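Local atomic coordinates of peptide amidase (Stenotrophomonas maltophilia, PDB entry 1M22), a protein that probably hydrolyses amide bonds, including C-terminal peptide amides, and belongs to the amidase signature family of serine-dependent hydrolases. Residues L85-N90 with L125-L130; A50-N55 with G144-G149; P93-A98 with G105-D110; I182-D187 with D222-M227. All blocks are in the same frame, centred on the assembly; numbering follows the deposited sequence.

Interaction 1 of 4, residues L85-N90 with L125-L130; sequences LKDNIN and LGKTNL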
loop_
_atom_site.group_PDB
_atom_site.type_symbol
_atom_site.label_atom_id
_atom_site.label_comp_id
_atom_site.label_asym_id
_atom_site.label_seq_id
_atom_site.Cartn_x
_atom_site.Cartn_y
_atom_site.Cartn_z
ATOM N N LEU A 85 1.465 3.169 -10.197
ATOM C CA LEU A 85 2.320 3.569 -9.079
ATOM C C LEU A 85 1.765 4.759 -8.311
ATOM O O LEU A 85 1.393 5.764 -8.917
ATOM C CB LEU A 85 3.702 3.968 -9.601
ATOM C CG LEU A 85 4.509 2.979 -10.438
ATOM C CD1 LEU A 85 5.665 3.710 -11.099
ATOM C CD2 LEU A 85 5.010 1.845 -9.560
ATOM N N LYS A 86 1.723 4.661 -6.984
ATOM C CA LYS A 86 1.259 5.772 -6.153
ATOM C C LYS A 86 2.109 6.996 -6.524
ATOM O O LYS A 86 3.325 6.879 -6.714
ATOM C CB LYS A 86 1.440 5.419 -4.677
ATOM C CG LYS A 86 0.927 6.461 -3.696
ATOM C CD LYS A 86 1.034 5.913 -2.280
ATOM C CE LYS A 86 0.517 6.878 -1.227
ATOM N NZ LYS A 86 0.594 6.272 0.134
ATOM N N ASP A 87 1.483 8.170 -6.603
ATOM C CA ASP A 87 2.208 9.359 -7.023
ATOM C C ASP A 87 3.216 10.003 -6.085
ATOM O O ASP A 87 3.491 11.203 -6.187
ATOM C CB ASP A 87 1.242 10.419 -7.560
ATOM C CG ASP A 87 1.942 11.439 -8.446
ATOM O OD1 ASP A 87 2.825 11.034 -9.237
ATOM O OD2 ASP A 87 1.609 12.637 -8.361
ATOM N N ASN A 88 3.758 9.221 -5.156
ATOM C CA ASN A 88 4.841 9.724 -4.319
ATOM C C ASN A 88 6.101 8.924 -4.688
ATOM O O ASN A 88 7.170 9.123 -4.112
ATOM C CB ASN A 88 4.532 9.626 -2.810
ATOM C CG ASN A 88 4.197 8.224 -2.344
ATOM O OD1 ASN A 88 4.025 7.305 -3.139
ATOM N ND2 ASN A 88 4.089 8.062 -1.029
ATOM N N ILE A 89 5.964 8.047 -5.684
ATOM C CA ILE A 89 7.066 7.209 -6.168
ATOM C C ILE A 89 7.589 7.764 -7.499
ATOM O O ILE A 89 6.841 7.866 -8.472
ATOM C CB ILE A 89 6.588 5.748 -6.391
ATOM C CG1 ILE A 89 6.023 5.176 -5.087
ATOM C CG2 ILE A 89 7.742 4.893 -6.915
ATOM C CD1 ILE A 89 5.335 3.823 -5.240
ATOM N N ASN A 90 8.872 8.119 -7.543
ATOM C CA ASN A 90 9.477 8.672 -8.756
ATOM C C ASN A 90 9.402 7.707 -9.936
ATOM O O ASN A 90 9.752 6.533 -9.809
ATOM C CB ASN A 90 10.953 9.019 -8.518
ATOM C CG ASN A 90 11.152 10.121 -7.494
ATOM O OD1 ASN A 90 10.198 10.698 -6.979
ATOM N ND2 ASN A 90 12.414 10.422 -7.200
ATOM N N LEU A 125 1.575 2.026 -16.423
ATOM C CA LEU A 125 0.420 2.685 -17.027
ATOM C C LEU A 125 0.319 4.149 -16.622
ATOM O O LEU A 125 -0.154 4.984 -17.394
ATOM C CB LEU A 125 -0.878 1.988 -16.616
ATOM C CG LEU A 125 -1.229 0.623 -17.204
ATOM C CD1 LEU A 125 -2.458 0.078 -16.490
ATOM C CD2 LEU A 125 -1.492 0.747 -18.699
ATOM N N GLY A 126 0.755 4.451 -15.403
ATOM C CA GLY A 126 0.682 5.810 -14.909
ATOM C C GLY A 126 0.807 5.872 -13.402
ATOM O O GLY A 126 1.252 4.911 -12.769
ATOM N N LYS A 127 0.398 7.002 -12.833
ATOM C CA LYS A 127 0.472 7.245 -11.396
ATOM C C LYS A 127 -0.919 7.362 -10.788
ATOM O O LYS A 127 -1.850 7.839 -11.437
ATOM C CB LYS A 127 1.243 8.542 -11.127
ATOM C CG LYS A 127 2.551 8.685 -11.900
ATOM C CD LYS A 127 3.566 7.610 -11.531
ATOM C CE LYS A 127 4.076 7.780 -10.108
ATOM N NZ LYS A 127 4.821 9.061 -9.911
ATOM N N THR A 128 -1.061 6.934 -9.537
ATOM C CA THR A 128 -2.347 7.001 -8.857
ATOM C C THR A 128 -2.427 8.102 -7.809
ATOM O O THR A 128 -1.430 8.470 -7.176
ATOM C CB THR A 128 -2.699 5.661 -8.187
ATOM O OG1 THR A 128 -1.593 5.220 -7.388
ATOM C CG2 THR A 128 -3.028 4.615 -9.242
ATOM N N ASN A 129 -3.633 8.625 -7.636
ATOM C CA ASN A 129 -3.875 9.683 -6.674
ATOM C C ASN A 129 -3.681 9.174 -5.252
ATOM O O ASN A 129 -3.761 7.972 -4.983
ATOM C CB ASN A 129 -5.294 10.237 -6.860
ATOM C CG ASN A 129 -5.520 11.535 -6.113
ATOM O OD1 ASN A 129 -4.627 12.373 -6.023
ATOM N ND2 ASN A 129 -6.731 11.717 -5.598
ATOM N N LEU A 130 -3.428 10.105 -4.343
ATOM C CA LEU A 130 -3.204 9.783 -2.944
ATOM C C LEU A 130 -3.616 10.976 -2.102
ATOM O O LEU A 130 -3.739 12.094 -2.614
ATOM C CB LEU A 130 -1.713 9.520 -2.694
ATOM C CG LEU A 130 -0.776 10.721 -2.913
ATOM C CD1 LEU A 130 0.539 10.494 -2.184
ATOM C CD2 LEU A 130 -0.536 10.942 -4.404
#
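L85 and K86 pair in parallel with K127 and T128 where two neighbouring strands of the central mixed sheet, 82-86 and 123-128, reach their C-terminal ends in the buried interior. L85 N donates to G126 O (3.1 Å) and T128 N to L85 O (2.8 Å); D87 N, already past the end of its strand, carries the ladder on to T128 O. On the face of L85 and K127, the lysine chain curls at every bond beyond CG, chi4 (-63°) turning NZ back over the loop that follows K86. NZ there forms a salt bridge with D87 OD1 (2.9 Å), using the anti lone pair of that oxygen, and a second hydrogen bond to I89 O (2.8 Å), while CE rests 3.9 Å from L85 CB.

The two strands and helix 112-119 form a beta-alpha-beta unit, so K127 ties the start of the crossover loop to the unit's second strand. The other face carries K86 of the Ser-Ser-Lys catalytic centre. Its chain is fully extended, with CG anti to the backbone N (chi1 -177°), and it crosses L130 at about a right angle, CE lying 3.7 Å from L130 CD1. Beyond this contact, K86 NZ is hydrogen-bonded to S165, S166 and T184. L130 CD2 packs 3.7 Å from D87 CB, and the second carboxylate oxygen, D87 OD2, is hydrogen-bonded to S97.

Interaction 2 of 4, residues A50-N55 with G144-G149; sequences AVIELN and GWSARG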
loop_
_atom_site.group_PDB
_atom_site.type_symbol
_atom_site.label_atom_id
_atom_site.label_comp_id
_atom_site.label_asym_id
_atom_site.label_seq_id
_atom_site.Cartn_x
_atom_site.Cartn_y
_atom_site.Cartn_z
ATOM N N ALA A 50 -8.917 7.657 -9.734
ATOM C CA ALA A 50 -7.853 6.885 -9.105
ATOM C C ALA A 50 -6.507 7.183 -9.765
ATOM O O ALA A 50 -5.460 7.100 -9.123
ATOM C CB ALA A 50 -8.158 5.399 -9.207
ATOM N N VAL A 51 -6.541 7.535 -11.047
ATOM C CA VAL A 51 -5.330 7.812 -11.812
ATOM C C VAL A 51 -5.094 9.309 -11.966
ATOM O O VAL A 51 -5.879 10.011 -12.606
ATOM C CB VAL A 51 -5.422 7.152 -13.204
ATOM C CG1 VAL A 51 -4.164 7.432 -14.001
ATOM C CG2 VAL A 51 -5.622 5.653 -13.047
ATOM N N ILE A 52 -4.000 9.792 -11.386
ATOM C CA ILE A 52 -3.669 11.210 -11.429
ATOM C C ILE A 52 -2.901 11.607 -12.697
ATOM O O ILE A 52 -2.975 12.755 -13.135
ATOM C CB ILE A 52 -2.890 11.607 -10.136
ATOM C CG1 ILE A 52 -2.780 13.127 -10.025
ATOM C CG2 ILE A 52 -1.522 10.939 -10.115
ATOM C CD1 ILE A 52 -2.216 13.601 -8.693
ATOM N N GLU A 53 -2.179 10.663 -13.295
ATOM C CA GLU A 53 -1.440 10.950 -14.525
ATOM C C GLU A 53 -1.147 9.679 -15.300
ATOM O O GLU A 53 -0.719 8.676 -14.730
ATOM C CB GLU A 53 -0.115 11.672 -14.229
ATOM C CG GLU A 53 0.575 12.206 -15.494
ATOM C CD GLU A 53 1.950 12.817 -15.244
ATOM O OE1 GLU A 53 2.311 13.054 -14.074
ATOM O OE2 GLU A 53 2.670 13.068 -16.234
ATOM N N LEU A 54 -1.381 9.719 -16.606
ATOM C CA LEU A 54 -1.109 8.568 -17.455
ATOM C C LEU A 54 0.326 8.657 -17.950
ATOM O O LEU A 54 0.876 9.749 -18.097
ATOM C CB LEU A 54 -2.053 8.552 -18.660
ATOM C CG LEU A 54 -3.535 8.304 -18.375
ATOM C CD1 LEU A 54 -4.343 8.508 -19.646
ATOM C CD2 LEU A 54 -3.721 6.892 -17.841
ATOM N N ASN A 55 0.935 7.503 -18.190
ATOM C CA ASN A 55 2.293 7.465 -18.703
ATOM C C ASN A 55 2.199 7.601 -20.218
ATOM O O ASN A 55 1.643 6.734 -20.889
ATOM C CB ASN A 55 2.963 6.140 -18.337
ATOM C CG ASN A 55 4.342 5.996 -18.953
ATOM O OD1 ASN A 55 4.905 6.962 -19.469
ATOM N ND2 ASN A 55 4.895 4.792 -18.894
ATOM N N GLY A 144 -7.950 10.436 0.412
ATOM C CA GLY A 144 -8.108 10.326 -1.025
ATOM C C GLY A 144 -8.193 11.630 -1.792
ATOM O O GLY A 144 -8.430 11.616 -3.000
ATOM N N TRP A 145 -8.006 12.753 -1.108
ATOM C CA TRP A 145 -8.057 14.049 -1.774
ATOM C C TRP A 145 -6.689 14.699 -1.918
ATOM O O TRP A 145 -5.861 14.638 -1.010
ATOM C CB TRP A 145 -8.952 15.031 -1.008
ATOM C CG TRP A 145 -8.984 16.401 -1.652
ATOM C CD1 TRP A 145 -9.826 16.821 -2.643
ATOM C CD2 TRP A 145 -8.063 17.479 -1.425
ATOM N NE1 TRP A 145 -9.483 18.090 -3.051
ATOM C CE2 TRP A 145 -8.405 18.517 -2.323
ATOM C CE3 TRP A 145 -6.979 17.667 -0.556
ATOM C CZ2 TRP A 145 -7.701 19.727 -2.375
ATOM C CZ3 TRP A 145 -6.278 18.873 -0.608
ATOM C CH2 TRP A 145 -6.646 19.885 -1.515
ATOM N N SER A 146 -6.462 15.320 -3.071
ATOM C CA SER A 146 -5.239 16.075 -3.313
ATOM C C SER A 146 -5.628 17.215 -4.251
ATOM O O SER A 146 -6.613 17.114 -4.987
ATOM C CB SER A 146 -4.134 15.204 -3.929
ATOM O OG SER A 146 -4.379 14.911 -5.290
ATOM N N ALA A 147 -4.875 18.306 -4.215
ATOM C CA ALA A 147 -5.194 19.445 -5.064
ATOM C C ALA A 147 -5.021 19.120 -6.543
ATOM O O ALA A 147 -5.810 19.559 -7.380
ATOM C CB ALA A 147 -4.324 20.636 -4.685
ATOM N N ARG A 148 -3.995 18.339 -6.866
ATOM C CA ARG A 148 -3.732 17.988 -8.253
ATOM C C ARG A 148 -4.607 16.855 -8.782
ATOM O O ARG A 148 -4.974 16.850 -9.957
ATOM C CB ARG A 148 -2.254 17.624 -8.425
ATOM C CG ARG A 148 -1.864 17.233 -9.838
ATOM C CD ARG A 148 -0.351 17.219 -10.014
ATOM N NE ARG A 148 0.040 16.781 -11.351
ATOM C CZ ARG A 148 0.476 15.560 -11.646
ATOM N NH1 ARG A 148 0.589 14.643 -10.695
ATOM N NH2 ARG A 148 0.789 15.252 -12.895
ATOM N N GLY A 149 -4.953 15.905 -7.920
ATOM C CA GLY A 149 -5.757 14.778 -8.368
ATOM C C GLY A 149 -7.230 14.795 -8.013
ATOM O O GLY A 149 -7.994 13.954 -8.483
HETATM O O HOH W 1 1.873 12.251 -11.601
#
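A classic beta bulge in strand 51-54, where I52 and E53 both face K127, sets E53 against R148, and I52 against both R148 and G149, in the turn that follows strand 145-146. The polar half of the contact is a salt bridge: R148 NH2 donates to E53 OE1 at 2.9 Å with an N-H...O angle of 153°. The oxygen lies near the guanidinium plane, at its edge, but the donor approaches from above the carboxylate, and the two flat groups stand almost perpendicular, 83° apart. A single oxygen is therefore gripped, without the paired bonds of a coplanar arrangement. A water bridges the same two groups, lying 2.6 Å from E53 OE1 and accepting from R148 NH1 at 2.9 Å. E53 OE1 also receives the backbone N-H of A95, and R148 NH1 is hydrogen-bonded to S97, which links both charged groups to the loop around those residues.

The apolar half belongs to I52. With CG1 anti to the backbone N (chi1 -169°), its side chain crosses R148 at about a right angle, CD1 coming 3.6 Å from R148 NH1 and 3.7 Å from G149 N. G149 has no side chain, and the isoleucine packs directly on its backbone. The turn itself is an ST motif in which S146 OG accepts from G149 N at 2.9 Å; the same hydroxyl is hydrogen-bonded to N129.

Strand 51-54 is an outermost strand of the large sheet, antiparallel to 123-128, with V51 and L54 resting on helix 27-43; W145 and S146 touch E132 of helix 132-135.

Interaction 3 of 4, residues P93-A98 with G105-D110; sequences PMATSA and GFRPDD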
loop_
_atom_site.group_PDB
_atom_site.type_symbol
_atom_site.label_atom_id
_atom_site.label_comp_id
_atom_site.label_asym_id
_atom_site.label_seq_id
_atom_site.Cartn_x
_atom_site.Cartn_y
_atom_site.Cartn_z
ATOM N N PRO A 93 8.487 9.148 -17.496
ATOM C CA PRO A 93 8.651 10.592 -17.688
ATOM C C PRO A 93 7.530 11.407 -17.044
ATOM O O PRO A 93 7.334 12.578 -17.369
ATOM C CB PRO A 93 8.636 10.719 -19.201
ATOM C CG PRO A 93 7.548 9.756 -19.562
ATOM C CD PRO A 93 7.823 8.547 -18.669
ATOM N N MET A 94 6.794 10.782 -16.135
ATOM C CA MET A 94 5.688 11.445 -15.458
ATOM C C MET A 94 6.182 12.302 -14.304
ATOM O O MET A 94 7.336 12.210 -13.889
ATOM C CB MET A 94 4.716 10.400 -14.917
ATOM C CG MET A 94 4.195 9.443 -15.972
ATOM S SD MET A 94 3.746 7.844 -15.279
ATOM C CE MET A 94 5.317 6.989 -15.406
ATOM N N ALA A 95 5.302 13.150 -13.792
ATOM C CA ALA A 95 5.662 13.977 -12.658
ATOM C C ALA A 95 5.444 13.121 -11.419
ATOM O O ALA A 95 4.781 12.085 -11.481
ATOM C CB ALA A 95 4.773 15.214 -12.600
ATOM N N THR A 96 6.036 13.538 -10.308
ATOM C CA THR A 96 5.859 12.858 -9.030
ATOM C C THR A 96 5.501 14.030 -8.128
ATOM O O THR A 96 6.371 14.756 -7.655
ATOM C CB THR A 96 7.152 12.164 -8.562
ATOM O OG1 THR A 96 7.492 11.126 -9.492
ATOM C CG2 THR A 96 6.948 11.539 -7.187
ATOM N N SER A 97 4.204 14.207 -7.904
ATOM C CA SER A 97 3.708 15.351 -7.149
ATOM C C SER A 97 3.235 15.161 -5.722
ATOM O O SER A 97 3.025 16.152 -5.016
ATOM C CB SER A 97 2.552 15.987 -7.921
ATOM O OG SER A 97 1.403 15.147 -7.891
ATOM N N ALA A 98 3.054 13.916 -5.294
ATOM C CA ALA A 98 2.525 13.639 -3.963
ATOM C C ALA A 98 1.129 14.273 -3.893
ATOM O O ALA A 98 0.594 14.497 -2.809
ATOM C CB ALA A 98 3.429 14.230 -2.882
ATOM N N GLY A 105 5.118 20.009 -12.074
ATOM C CA GLY A 105 6.055 19.987 -13.185
ATOM C C GLY A 105 7.388 19.352 -12.833
ATOM O O GLY A 105 8.374 19.487 -13.560
ATOM N N PHE A 106 7.409 18.653 -11.705
ATOM C CA PHE A 106 8.604 17.984 -11.205
ATOM C C PHE A 106 8.602 16.535 -11.703
ATOM O O PHE A 106 7.750 15.738 -11.307
ATOM C CB PHE A 106 8.586 18.058 -9.677
ATOM C CG PHE A 106 9.666 17.267 -9.003
ATOM C CD1 PHE A 106 11.008 17.505 -9.277
ATOM C CD2 PHE A 106 9.335 16.306 -8.056
ATOM C CE1 PHE A 106 12.006 16.792 -8.610
ATOM C CE2 PHE A 106 10.318 15.593 -7.390
ATOM C CZ PHE A 106 11.656 15.836 -7.665
ATOM N N ARG A 107 9.558 16.202 -12.568
ATOM C CA ARG A 107 9.631 14.863 -13.155
ATOM C C ARG A 107 10.972 14.159 -12.949
ATOM O O ARG A 107 11.780 14.051 -13.873
ATOM C CB ARG A 107 9.328 14.956 -14.654
ATOM C CG ARG A 107 8.053 15.723 -14.973
ATOM C CD ARG A 107 7.782 15.764 -16.469
ATOM N NE ARG A 107 6.573 16.518 -16.784
ATOM C CZ ARG A 107 6.479 17.844 -16.731
ATOM N NH1 ARG A 107 7.527 18.574 -16.375
ATOM N NH2 ARG A 107 5.335 18.441 -17.033
ATOM N N PRO A 108 11.222 13.663 -11.729
ATOM C CA PRO A 108 12.471 12.966 -11.399
ATOM C C PRO A 108 12.623 11.583 -12.037
ATOM O O PRO A 108 11.650 10.983 -12.495
ATOM C CB PRO A 108 12.428 12.893 -9.877
ATOM C CG PRO A 108 10.960 12.774 -9.594
ATOM C CD PRO A 108 10.358 13.787 -10.541
ATOM N N ASP A 109 13.856 11.086 -12.052
ATOM C CA ASP A 109 14.161 9.776 -12.617
ATOM C C ASP A 109 13.580 8.657 -11.758
ATOM O O ASP A 109 13.266 8.864 -10.585
ATOM C CB ASP A 109 15.676 9.593 -12.736
ATOM C CG ASP A 109 16.332 10.683 -13.559
ATOM O OD1 ASP A 109 15.892 10.907 -14.705
ATOM O OD2 ASP A 109 17.289 11.312 -13.060
ATOM N N ASP A 110 13.463 7.473 -12.352
ATOM C CA ASP A 110 12.906 6.290 -11.692
ATOM C C ASP A 110 13.446 5.940 -10.310
ATOM O O ASP A 110 14.656 5.936 -10.084
ATOM C CB ASP A 110 13.112 5.046 -12.564
ATOM C CG ASP A 110 12.264 5.050 -13.817
ATOM O OD1 ASP A 110 11.511 6.018 -14.035
ATOM O OD2 ASP A 110 12.355 4.070 -14.588
HETATM O O HOH W 2 8.874 11.208 -11.912
#
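T96 O meets the F106 ring at its edge, 3.4 Å from CD2, while one face of the same ring is covered by P108, whose CD lies 3.5 Å above the ring centre. At the R107 guanidinium, P93 O sits at the edge near the plane, although its closest approach is to R107 CD, at 3.3 Å. The direct hydrogen bond between the segments is backbone to backbone: T96 N donates to F106 O at 3.0 Å, nearly along the C=O axis, and A95 CA makes a C-H...O contact with that same oxygen. R107 CG, anti to the carbonyl carbon (chi1 -51°), lies 3.8 Å from A95 CA, and T96 OG1 rests on P108 CG. A water joins the two segments, lying 2.7 Å from M94 O and 2.8 Å from both T96 OG1 and P108 O.

Both segments belong to the long loop between strand 82-86 and helix 112-119, and Y337 of helix 319-340 packs on T96, F106 and P108.

The contact thus combines one backbone hydrogen bond and a bridging water with van der Waals contacts of A95, T96, R107 and P108. T96 O, buried here, has no hydrogen-bonding partner in the model, and the weakly positive rim of F106 probably offers it partial compensation.

Interaction 4 of 4, residues I182-D187 with D222-M227; sequences IGTETD and DTAGPM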
loop_
_atom_site.group_PDB
_atom_site.type_symbol
_atom_site.label_atom_id
_atom_site.label_comp_id
_atom_site.label_asym_id
_atom_site.label_seq_id
_atom_site.Cartn_x
_atom_site.Cartn_y
_atom_site.Cartn_z
ATOM N N ILE A 182 1.320 -0.338 -6.862
ATOM C CA ILE A 182 2.244 -0.154 -5.753
ATOM C C ILE A 182 1.732 0.995 -4.893
ATOM O O ILE A 182 1.336 2.049 -5.409
ATOM C CB ILE A 182 3.672 0.228 -6.225
ATOM C CG1 ILE A 182 4.201 -0.789 -7.240
ATOM C CG2 ILE A 182 4.606 0.305 -5.021
ATOM C CD1 ILE A 182 4.339 -2.192 -6.699
ATOM N N GLY A 183 1.725 0.779 -3.585
ATOM C CA GLY A 183 1.319 1.823 -2.663
ATOM C C GLY A 183 2.448 2.008 -1.668
ATOM O O GLY A 183 3.509 1.398 -1.814
ATOM N N THR A 184 2.249 2.875 -0.680
ATOM C CA THR A 184 3.248 3.070 0.366
ATOM C C THR A 184 2.514 3.209 1.686
ATOM O O THR A 184 1.354 3.629 1.726
ATOM C CB THR A 184 4.152 4.334 0.170
ATOM O OG1 THR A 184 3.400 5.523 0.444
ATOM C CG2 THR A 184 4.722 4.390 -1.233
ATOM N N GLU A 185 3.184 2.827 2.766
ATOM C CA GLU A 185 2.588 2.925 4.084
ATOM C C GLU A 185 3.556 3.491 5.106
ATOM O O GLU A 185 4.748 3.164 5.110
ATOM C CB GLU A 185 2.094 1.554 4.582
ATOM C CG GLU A 185 1.543 1.613 6.021
ATOM C CD GLU A 185 0.552 0.503 6.373
ATOM O OE1 GLU A 185 -0.134 -0.021 5.466
ATOM O OE2 GLU A 185 0.436 0.177 7.576
ATOM N N THR A 186 3.027 4.361 5.955
ATOM C CA THR A 186 3.775 4.946 7.055
ATOM C C THR A 186 3.022 4.409 8.278
ATOM O O THR A 186 3.624 3.898 9.217
ATOM C CB THR A 186 3.763 6.478 6.980
ATOM O OG1 THR A 186 4.444 6.885 5.783
ATOM C CG2 THR A 186 4.470 7.078 8.188
ATOM N N ASP A 187 1.696 4.517 8.250
ATOM C CA ASP A 187 0.850 3.955 9.301
ATOM C C ASP A 187 -0.572 3.761 8.771
ATOM O O ASP A 187 -1.418 4.657 8.864
ATOM C CB ASP A 187 0.815 4.818 10.568
ATOM C CG ASP A 187 0.185 4.077 11.747
ATOM O OD1 ASP A 187 -0.698 3.224 11.516
ATOM O OD2 ASP A 187 0.563 4.336 12.909
ATOM N N ASP A 222 8.344 4.090 6.868
ATOM C CA ASP A 222 7.975 4.067 5.454
ATOM C C ASP A 222 8.361 2.826 4.675
ATOM O O ASP A 222 9.449 2.287 4.838
ATOM C CB ASP A 222 8.632 5.224 4.697
ATOM C CG ASP A 222 7.968 6.569 4.926
ATOM O OD1 ASP A 222 7.132 6.716 5.838
ATOM O OD2 ASP A 222 8.319 7.500 4.165
ATOM N N THR A 223 7.462 2.389 3.803
ATOM C CA THR A 223 7.773 1.305 2.888
ATOM C C THR A 223 6.737 1.187 1.798
ATOM O O THR A 223 5.546 1.426 2.014
ATOM C CB THR A 223 7.916 -0.080 3.553
ATOM O OG1 THR A 223 8.328 -1.028 2.554
ATOM C CG2 THR A 223 6.603 -0.539 4.162
ATOM N N ALA A 224 7.211 0.856 0.608
ATOM C CA ALA A 224 6.328 0.631 -0.517
ATOM C C ALA A 224 5.863 -0.813 -0.363
ATOM O O ALA A 224 6.479 -1.612 0.355
ATOM C CB ALA A 224 7.078 0.808 -1.830
ATOM N N GLY A 225 4.772 -1.151 -1.032
ATOM C CA GLY A 225 4.260 -2.502 -0.949
ATOM C C GLY A 225 3.249 -2.745 -2.043
ATOM O O GLY A 225 2.679 -1.798 -2.588
ATOM N N PRO A 226 2.995 -4.011 -2.385
ATOM C CA PRO A 226 2.035 -4.345 -3.436
ATOM C C PRO A 226 0.576 -4.279 -3.017
ATOM O O PRO A 226 0.228 -4.481 -1.853
ATOM C CB PRO A 226 2.443 -5.760 -3.821
ATOM C CG PRO A 226 2.846 -6.340 -2.503
ATOM C CD PRO A 226 3.661 -5.222 -1.872
ATOM N N MET A 227 -0.268 -3.983 -3.996
ATOM C CA MET A 227 -1.711 -3.937 -3.821
ATOM C C MET A 227 -2.222 -4.709 -5.034
ATOM O O MET A 227 -1.852 -4.425 -6.177
ATOM C CB MET A 227 -2.181 -2.485 -3.772
ATOM C CG MET A 227 -1.553 -1.772 -2.571
ATOM S SD MET A 227 -1.959 -0.038 -2.323
ATOM C CE MET A 227 -3.494 -0.157 -1.389
#
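Four backbone hydrogen bonds join G183 with G225 and E185 with T223, the hydrogen-bonded pairs of an antiparallel ladder whose non-hydrogen-bonded pairs are I182-P226 and T184-A224. G183 N to G225 O is nearly straight (2.9 Å, 175°), and G225 N returns a bond to G183 O at 3.0 Å. C-H...O contacts fill in between them, A224 CA approaching G183 O at 3.2 Å; at the T184-A224 pair the two CA atoms are only 4.0 Å apart.

Among polar side chains, T186 and D222 run alongside each other in the same direction, and T186 OG1 donates to D222 OD1 at 2.7 Å from above the carboxylate plane. D222 OD1 and OD2 also accept from the backbones of S218 and I217. T184 OG1 accepts from N88 ND2, and, through its bond to the catalytic lysine, T184 belongs to the second shell of the active site.

Apolar contacts are fewer: I182 CG2 touches A224 CB at 4.1 Å, and M227 SD rests 3.8 Å from CA of G183, where no side chain intervenes.

Strands 82-86 and 200-203 flank the pair in the sheet. V237 of helix 231-241 covers I182 and P226, whereas E185, on the other face, packs on A440 of helix 436-442.

In the fold
From the N terminus, residues 50-55 come first and wait until 144-149 to complete interaction 2, the widest of the four loops, 89 residues between its closest ends. Within that span, 85-90 and 125-130 close interaction 1, and within interaction 1 the loop segments 93-98 and 105-110 close interaction 3, so three contacts nest without crossing. Interaction 4 follows in series, its segments 35 residues apart. Interactions 1 and 2 meet on strand 123-128, bringing the sheet's edge strand 51-54 beside the beta-alpha-beta unit. Segment 93-98 touches both, through D87 of interaction 1 and through E53 and R148 of interaction 2. Interaction 4 adjoins interaction 1 but lies about 18 Å from interaction 3, centre to centre.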